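Local atomic coordinates of anopheles gambiae adenosine kinase (PDB entry 3LOO), a protein that catalyses the ATP-dependent phosphorylation of adenosine to AMP, as an adenosine kinase of the pfkB family of carbohydrate kinases. Residues Q91-R96 / G340-R345. Sequence-based numbering, arbitrary orientation.
Sequences QWILQR and GIWAAR. With B4P (bis(adenosine)-5'-tetraphosphate), chain D.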
# COMPACT_ATOMS: atom_id res chain seq x y z
N GLN A 91 7.54 2.24 -10.87
CA GLN A 91 7.70 2.80 -12.20
C GLN A 91 8.92 3.75 -12.32
O GLN A 91 9.66 3.74 -13.33
CB GLN A 91 6.41 3.51 -12.61
CG GLN A 91 5.38 2.55 -13.14
CD GLN A 91 5.79 1.92 -14.49
OE1 GLN A 91 6.72 2.38 -15.17
NE2 GLN A 91 5.08 0.90 -14.88
N TRP A 92 9.13 4.54 -11.28
CA TRP A 92 10.23 5.49 -11.28
C TRP A 92 11.53 4.71 -11.40
O TRP A 92 12.40 5.03 -12.22
CB TRP A 92 10.19 6.38 -10.04
CG TRP A 92 11.47 7.17 -9.90
CD1 TRP A 92 11.93 8.16 -10.74
CD2 TRP A 92 12.45 7.03 -8.88
NE1 TRP A 92 13.14 8.65 -10.30
CE2 TRP A 92 13.48 7.97 -9.16
CE3 TRP A 92 12.56 6.21 -7.75
CZ2 TRP A 92 14.62 8.09 -8.35
CZ3 TRP A 92 13.70 6.34 -6.94
CH2 TRP A 92 14.71 7.28 -7.25
N ILE A 93 11.65 3.65 -10.60
CA ILE A 93 12.82 2.76 -10.66
C ILE A 93 12.91 2.02 -12.01
O ILE A 93 13.97 1.96 -12.63
CB ILE A 93 12.83 1.77 -9.45
CG1 ILE A 93 12.91 2.55 -8.12
CG2 ILE A 93 13.97 0.71 -9.58
CD1 ILE A 93 12.60 1.74 -6.91
N LEU A 94 11.81 1.49 -12.50
CA LEU A 94 11.83 0.76 -13.75
C LEU A 94 12.24 1.63 -14.95
O LEU A 94 12.94 1.15 -15.85
CB LEU A 94 10.46 0.16 -14.02
CG LEU A 94 10.12 -1.33 -13.83
CD1 LEU A 94 11.17 -2.22 -13.14
CD2 LEU A 94 8.68 -1.51 -13.30
N GLN A 95 11.79 2.89 -14.99
CA GLN A 95 12.01 3.74 -16.17
C GLN A 95 11.48 3.06 -17.45
O GLN A 95 12.11 3.06 -18.51
CB GLN A 95 13.50 4.09 -16.31
CG GLN A 95 14.03 4.98 -15.14
CD GLN A 95 13.45 6.40 -15.17
OE1 GLN A 95 12.88 6.89 -14.18
NE2 GLN A 95 13.61 7.08 -16.31
N ARG A 96 10.33 2.44 -17.34
CA ARG A 96 9.70 1.85 -18.51
C ARG A 96 8.22 1.98 -18.26
O ARG A 96 7.66 1.16 -17.51
CB ARG A 96 10.14 0.39 -18.71
CG ARG A 96 9.46 -0.22 -19.90
CD ARG A 96 9.59 -1.74 -19.90
NE ARG A 96 8.98 -2.21 -21.14
CZ ARG A 96 7.68 -2.18 -21.41
NH1 ARG A 96 6.80 -1.72 -20.51
NH2 ARG A 96 7.25 -2.62 -22.58
N GLY A 340 14.08 -2.00 -1.90
CA GLY A 340 13.02 -1.44 -1.05
C GLY A 340 13.57 -0.47 -0.03
O GLY A 340 13.08 0.65 0.13
N ILE A 341 14.62 -0.89 0.67
CA ILE A 341 15.22 -0.04 1.69
C ILE A 341 15.85 1.19 1.06
O ILE A 341 15.72 2.28 1.58
CB ILE A 341 16.27 -0.80 2.53
CG1 ILE A 341 15.57 -1.91 3.34
CG2 ILE A 341 17.02 0.19 3.47
CD1 ILE A 341 16.53 -2.97 3.88
N TRP A 342 16.52 1.00 -0.07
CA TRP A 342 17.13 2.12 -0.81
C TRP A 342 16.06 3.15 -1.24
O TRP A 342 16.25 4.36 -1.07
CB TRP A 342 17.90 1.58 -2.02
CG TRP A 342 18.34 2.65 -2.96
CD1 TRP A 342 19.50 3.40 -2.87
CD2 TRP A 342 17.65 3.11 -4.13
NE1 TRP A 342 19.55 4.29 -3.91
CE2 TRP A 342 18.44 4.13 -4.70
CE3 TRP A 342 16.43 2.76 -4.74
CZ2 TRP A 342 18.05 4.82 -5.87
CZ3 TRP A 342 16.05 3.43 -5.90
CH2 TRP A 342 16.85 4.46 -6.45
N ALA A 343 14.94 2.65 -1.74
CA ALA A 343 13.88 3.52 -2.27
C ALA A 343 13.20 4.31 -1.17
O ALA A 343 12.93 5.51 -1.32
CB ALA A 343 12.84 2.69 -3.04
N ALA A 344 12.89 3.63 -0.07
CA ALA A 344 12.33 4.29 1.09
C ALA A 344 13.26 5.43 1.55
O ALA A 344 12.81 6.54 1.81
CB ALA A 344 12.11 3.30 2.20
N ARG A 345 14.56 5.16 1.59
CA ARG A 345 15.52 6.17 2.05
C ARG A 345 15.64 7.38 1.10
O ARG A 345 15.78 8.52 1.57
CB ARG A 345 16.87 5.52 2.38
CG ARG A 345 16.76 4.48 3.55
CD ARG A 345 18.14 3.93 4.07
NE ARG A 345 18.99 5.01 4.59
CZ ARG A 345 19.90 5.67 3.87
NH1 ARG A 345 20.10 5.37 2.59
NH2 ARG A 345 20.63 6.63 4.44
PA B4P D . 2.64 6.38 6.02
O1A B4P D . 3.46 7.63 5.76
O2A B4P D . 1.77 6.37 7.28
O3A B4P D . 3.70 5.21 6.27
PB B4P D . 3.71 3.89 5.37
O1B B4P D . 4.16 4.20 3.94
O2B B4P D . 2.49 3.01 5.61
O3B B4P D . 5.04 3.46 6.28
PG B4P D . 5.21 2.17 7.22
O1G B4P D . 4.88 2.45 8.64
O2G B4P D . 4.41 1.05 6.57
O3G B4P D . 6.77 1.79 7.08
PD B4P D . 7.98 1.91 8.15
O1D B4P D . 7.79 3.16 8.92
O2D B4P D . 8.23 0.60 8.85
O5E B4P D . 1.77 5.99 4.71
C5E B4P D . 1.18 7.13 4.12
C4E B4P D . 0.21 6.83 3.01
O4E B4P D . -0.88 6.01 3.43
C3E B4P D . -0.43 8.12 2.60
O3E B4P D . 0.20 8.47 1.35
C2E B4P D . -1.90 7.79 2.39
O2E B4P D . -2.44 8.20 1.13
C1E B4P D . -1.96 6.26 2.57
N9A B4P D . -3.23 5.88 3.22
C8A B4P D . -3.65 6.17 4.49
N7A B4P D . -4.89 5.63 4.65
C5A B4P D . -5.27 5.02 3.49
C6A B4P D . -6.40 4.30 3.06
N6A B4P D . -7.50 4.09 3.84
N1A B4P D . -6.42 3.82 1.79
C2A B4P D . -5.37 3.99 0.95
N3A B4P D . -4.28 4.66 1.34
C4A B4P D . -4.20 5.17 2.60
O5F B4P D . 9.16 2.19 7.11
C5F B4P D . 9.32 1.42 5.92
C4F B4P D . 10.77 1.63 5.46
O4F B4P D . 11.13 3.02 5.45
C3F B4P D . 11.74 1.03 6.47
O3F B4P D . 11.84 -0.37 6.26
C2F B4P D . 13.02 1.78 6.15
O2F B4P D . 13.70 1.19 5.03
C1F B4P D . 12.51 3.19 5.82
N9B B4P D . 12.56 4.00 7.08
C8B B4P D . 11.51 4.29 7.88
N7B B4P D . 11.91 5.03 8.94
C5B B4P D . 13.24 5.23 8.85
C6B B4P D . 14.20 5.88 9.62
N6B B4P D . 13.82 6.50 10.77
N1B B4P D . 15.51 5.89 9.21
C2B B4P D . 15.89 5.26 8.07
N3B B4P D . 15.00 4.60 7.28
C4B B4P D . 13.67 4.55 7.62
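Trp92 NE1 gives its hydrogen to the carbonyl oxygen of Gly357, which pins the pyrrole side of the indole while the six-membered ring reaches across to Trp342. There the two benzo rims meet, Trp92 CH2 lying 3.6 Å from Trp342 CH2. The planes are almost parallel, at 1°, yet the centroids stand 5.7 Å apart and neither ring covers the face of the other, so this is rim-to-rim packing and not a stack. CG lies anti to the backbone N in both tryptophans (chi1 169° and 170°), which sends each six-membered ring in between the helices; the side chains themselves point about a right angle apart, though their ring planes stay parallel. Phe355, edge-to-face on Trp92, and Phe361, against Trp342, add packing from the C-terminal end of the chain. In this ribokinase-like (pfkB-family) alpha/beta fold the contact joins the C-terminal end of helix 82-94 to helix 333-350. Ile93 packs against the Trp342 ring: CG1 sits in its plane, 3.9 Å from CZ3 at the edge, and CD1 reaches Ala343 CB at 4.0 Å. Ala344 and Ile341 line the bis(adenosine)-5'-tetraphosphate pocket, Ala344 CB 3.4 Å from ribose O4F and Ile341 CG2 3.8 Å from O2F.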